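Iron Transport-associated domain protein (Bacillus anthracis, PDB 4H8Q) probably scavenges heme as a secreted hemophore, its fifth NEAT domain, studied here as an engineered variant, binding heme in a pocket of its beta barrel. Local coordinates at residues V22-D25 with K26-E29. The protein carries 1 engineered substitution. Residues are numbered along the deposited sequence; the frame is centred on the assembly and turned at random.
With HEM (protoporphyrin IX containing Fe), chain B.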
ATOM      1  N   VAL A  22      -4.987   2.347   5.911  1.00 18.42           N
ATOM      2  CA  VAL A  22      -3.869   3.279   5.899  1.00 15.00           C
ATOM      3  C   VAL A  22      -4.123   4.338   6.962  1.00 18.17           C
ATOM      4  O   VAL A  22      -5.185   4.958   6.979  1.00 19.95           O
ATOM      5  CB  VAL A  22      -3.696   3.954   4.530  1.00 17.34           C
ATOM      6  CG1 VAL A  22      -2.438   4.826   4.513  1.00 17.24           C
ATOM      7  CG2 VAL A  22      -3.609   2.884   3.433  1.00 20.14           C
ATOM      8  N   LEU A  23      -3.134   4.540   7.826  1.00 18.15           N
ATOM      9  CA  LEU A  23      -3.257   5.445   8.965  1.00 19.64           C
ATOM     10  C   LEU A  23      -2.425   6.703   8.781  1.00 17.03           C
ATOM     11  O   LEU A  23      -1.337   6.672   8.211  1.00 18.61           O
ATOM     12  CB  LEU A  23      -2.814   4.720  10.238  1.00 18.96           C
ATOM     13  CG  LEU A  23      -3.531   3.413  10.569  1.00 18.85           C
ATOM     14  CD1 LEU A  23      -2.896   2.760  11.803  1.00 23.77           C
ATOM     15  CD2 LEU A  23      -5.037   3.652  10.769  1.00 22.27           C
ATOM     16  N   LYS A  24      -2.942   7.826   9.270  1.00 16.88           N
ATOM     17  CA  LYS A  24      -2.184   9.061   9.299  1.00 17.30           C
ATOM     18  C   LYS A  24      -0.925   8.887  10.152  1.00 16.90           C
ATOM     19  O   LYS A  24      -0.968   8.236  11.196  1.00 20.75           O
ATOM     20  CB  LYS A  24      -3.083  10.176   9.842  1.00 20.59           C
ATOM     21  CG  LYS A  24      -2.407  11.510  10.000  1.00 22.21           C
ATOM     22  CD  LYS A  24      -3.420  12.565  10.436  1.00 28.60           C
ATOM     23  CE  LYS A  24      -2.748  13.904  10.677  1.00 35.66           C
ATOM     24  NZ  LYS A  24      -3.730  14.931  11.111  1.00 42.63           N
ATOM     25  N   ASP A  25       0.181   9.459   9.691  1.00 19.66           N
ATOM     26  CA  ASP A  25       1.504   9.246  10.282  1.00 18.75           C
ATOM     27  C   ASP A  25       1.497   9.427  11.805  1.00 21.55           C
ATOM     28  O   ASP A  25       1.084  10.477  12.304  1.00 23.09           O
ATOM     29  CB  ASP A  25       2.508  10.207   9.648  1.00 22.33           C
ATOM     30  CG  ASP A  25       3.945   9.948  10.094  1.00 23.21           C
ATOM     31  OD1 ASP A  25       4.346   8.770  10.209  1.00 23.51           O
ATOM     32  OD2 ASP A  25       4.677  10.939  10.315  1.00 25.52           O
ATOM     33  N   LYS A  26       1.944   8.393  12.518  1.00 21.02           N
ATOM     34  CA  LYS A  26       2.087   8.432  13.979  1.00 25.73           C
ATOM     35  C   LYS A  26       0.756   8.532  14.731  1.00 26.69           C
ATOM     36  O   LYS A  26       0.719   8.965  15.889  1.00 28.34           O
ATOM     37  CB  LYS A  26       3.028   9.562  14.406  1.00 26.04           C
ATOM     38  CG  LYS A  26       4.421   9.485  13.789  1.00 32.83           C
ATOM     39  CD  LYS A  26       5.322  10.578  14.354  1.00 38.04           C
ATOM     40  CE  LYS A  26       6.737  10.494  13.803  1.00 48.08           C
ATOM     41  NZ  LYS A  26       6.851  11.051  12.425  1.00 45.98           N
ATOM     42  N   THR A  27      -0.332   8.124  14.082  1.00 20.03           N
ATOM     43  CA  THR A  27      -1.656   8.152  14.696  1.00 20.99           C
ATOM     44  C   THR A  27      -2.425   6.865  14.477  1.00 25.75           C
ATOM     45  O   THR A  27      -1.997   5.991  13.708  1.00 24.30           O
ATOM     46  CB  THR A  27      -2.531   9.286  14.126  1.00 23.31           C
ATOM     47  OG1 THR A  27      -3.066   8.889  12.853  1.00 24.03           O
ATOM     48  CG2 THR A  27      -1.740  10.565  13.973  1.00 24.72           C
ATOM     49  N   GLU A  28      -3.561   6.749  15.162  1.00 22.39           N
ATOM     50  CA  GLU A  28      -4.516   5.681  14.903  1.00 23.20           C
ATOM     51  C   GLU A  28      -5.698   6.218  14.097  1.00 22.84           C
ATOM     52  O   GLU A  28      -6.750   5.584  14.031  1.00 26.08           O
ATOM     53  CB  GLU A  28      -4.999   5.061  16.217  1.00 26.01           C
ATOM     54  CG  GLU A  28      -3.905   4.340  17.003  1.00 30.63           C
ATOM     55  CD  GLU A  28      -3.473   3.031  16.358  1.00 36.35           C
ATOM     56  OE1 GLU A  28      -4.260   2.464  15.568  1.00 36.47           O
ATOM     57  OE2 GLU A  28      -2.349   2.562  16.646  1.00 39.09           O
ATOM     58  N   GLU A  29      -5.507   7.386  13.484  1.00 22.27           N
ATOM     59  CA  GLU A  29      -6.530   8.011  12.651  1.00 22.55           C
ATOM     60  C   GLU A  29      -6.442   7.506  11.218  1.00 25.75           C
ATOM     61  O   GLU A  29      -5.348   7.294  10.700  1.00 22.35           O
ATOM     62  CB  GLU A  29      -6.363   9.528  12.656  1.00 23.12           C
ATOM     63  CG  GLU A  29      -6.573  10.145  14.035  1.00 25.98           C
ATOM     64  CD  GLU A  29      -6.364  11.645  14.039  1.00 34.20           C
ATOM     65  OE1 GLU A  29      -7.209  12.356  13.457  1.00 35.05           O
ATOM     66  OE2 GLU A  29      -5.362  12.113  14.631  1.00 30.31           O
TER
HETATM   67  CHA HEM B 201      -3.775  15.389   3.748  1.00 23.25           C
HETATM   68  CHB HEM B 201      -7.026  17.167   0.614  1.00 22.75           C
HETATM   69  CHC HEM B 201      -5.920  13.682  -2.599  1.00 22.11           C
HETATM   70  CHD HEM B 201      -3.108  11.551   0.746  1.00 20.78           C
HETATM   71  C1A HEM B 201      -4.739  16.170   3.170  1.00 21.03           C
HETATM   72  C2A HEM B 201      -5.340  17.354   3.759  1.00 20.33           C
HETATM   73  C3A HEM B 201      -6.237  17.826   2.887  1.00 20.30           C
HETATM   74  C4A HEM B 201      -6.230  16.981   1.716  1.00 22.42           C
HETATM   75  CMA HEM B 201      -7.134  19.070   3.064  1.00 21.90           C
HETATM   76  CAA HEM B 201      -5.007  17.931   5.159  1.00 22.49           C
HETATM   77  CBA HEM B 201      -5.531  16.981   6.237  1.00 31.07           C
HETATM   78  CGA HEM B 201      -7.027  16.768   6.139  1.00 35.96           C
HETATM   79  O1A HEM B 201      -7.774  17.764   5.969  1.00 39.74           O
HETATM   80  O2A HEM B 201      -7.498  15.605   6.252  1.00 36.76           O
HETATM   81  C1B HEM B 201      -7.021  16.366  -0.506  1.00 21.91           C
HETATM   82  C2B HEM B 201      -7.899  16.523  -1.640  1.00 21.13           C
HETATM   83  C3B HEM B 201      -7.606  15.573  -2.526  1.00 20.98           C
HETATM   84  C4B HEM B 201      -6.520  14.769  -1.992  1.00 21.95           C
HETATM   85  CMB HEM B 201      -9.003  17.598  -1.779  1.00 20.16           C
HETATM   86  CAB HEM B 201      -8.321  15.395  -3.883  1.00 24.12           C
HETATM   87  CBB HEM B 201      -8.049  14.339  -4.644  1.00 34.63           C
HETATM   88  C1C HEM B 201      -5.085  12.781  -1.965  1.00 21.06           C
HETATM   89  C2C HEM B 201      -4.585  11.540  -2.527  1.00 19.01           C
HETATM   90  C3C HEM B 201      -3.807  10.950  -1.611  1.00 18.40           C
HETATM   91  C4C HEM B 201      -3.783  11.796  -0.426  1.00 19.28           C
HETATM   92  CMC HEM B 201      -4.896  11.017  -3.952  1.00 22.61           C
HETATM   93  CAC HEM B 201      -3.062   9.609  -1.776  1.00 21.28           C
HETATM   94  CBC HEM B 201      -2.196   9.225  -0.839  1.00 31.07           C
HETATM   95  C1D HEM B 201      -3.037  12.399   1.826  1.00 18.92           C
HETATM   96  C2D HEM B 201      -2.243  12.125   2.994  1.00 19.12           C
HETATM   97  C3D HEM B 201      -2.445  13.303   3.924  1.00 19.93           C
HETATM   98  C4D HEM B 201      -3.344  14.192   3.230  1.00 19.35           C
HETATM   99  CMD HEM B 201      -1.372  10.888   3.254  1.00 16.31           C
HETATM  100  CAD HEM B 201      -1.811  13.507   5.312  1.00 18.56           C
HETATM  101  CBD HEM B 201      -2.849  13.262   6.396  1.00 20.52           C
HETATM  102  CGD HEM B 201      -3.424  11.876   6.314  1.00 22.70           C
HETATM  103  O1D HEM B 201      -2.654  10.871   6.269  1.00 18.31           O
HETATM  104  O2D HEM B 201      -4.678  11.778   6.317  1.00 19.99           O
HETATM  105  NA  HEM B 201      -5.302  15.974   1.930  1.00 17.31           N
HETATM  106  NB  HEM B 201      -6.190  15.284  -0.751  1.00 18.61           N
HETATM  107  NC  HEM B 201      -4.583  12.891  -0.682  1.00 17.08           N
HETATM  108  ND  HEM B 201      -3.676  13.629   1.995  1.00 18.38           N
HETATM  109 FE   HEM B 201      -4.761  14.569   0.539  1.00 20.52          FE
HETATM  110  O   HOH W   1      -3.693  14.209  13.962  1.00 37.56           O
HETATM  111  O   HOH W   2       6.774   8.132  10.849  1.00 35.37           O
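Lys24 and Thr27 close a type II beta turn that follows strand 14-24 of the NEAT-domain barrel, beside the heme pocket. The carbonyl oxygen of Lys24 takes two bonds from one residue: Thr27 N at 3.0 Å and the hydroxyl Thr27 OG1 at 2.8 Å. Both donors come from the same face of the carbonyl, the amide tilted moderately from its plane and the hydroxyl well above it. With chi1 at 79°, Thr27 OG1 sits between its own backbone N and carbonyl carbon, which turns it toward Lys24 and also lets it accept from Glu29 N at 2.9 Å, an ST turn that shares Thr27 with the beta turn. With the chain reversed by the turn, Lys24 N donates to Glu29 O at 2.8 Å. Leu23 adds a CA-H...O contact to that same oxygen, while its CB and CD2 pack alongside it.

Further out, the side chain of Lys24 runs fully extended past a heme propionate, its CB and CG lying against the carboxylate by carbon contacts. A water accepts from Lys24 NZ and donates to Glu29 OE2, linking two opposite charges whose atoms, Lys24 NZ and Glu29 OE2, are 4.8 Å apart. At the turn's corner the side chains of Asp25 and Lys26 run alongside each other in one direction. Gln121 of strand 114-125 ties this corner to the barrel, donating to Asp25 OD1 through NE2 and accepting from Lys26 N through OE1. The other carboxylate oxygen, Asp25 OD2, is met on its syn side by Lys26 NZ in a salt bridge of 3.0 Å, 28° out of the carboxylate plane.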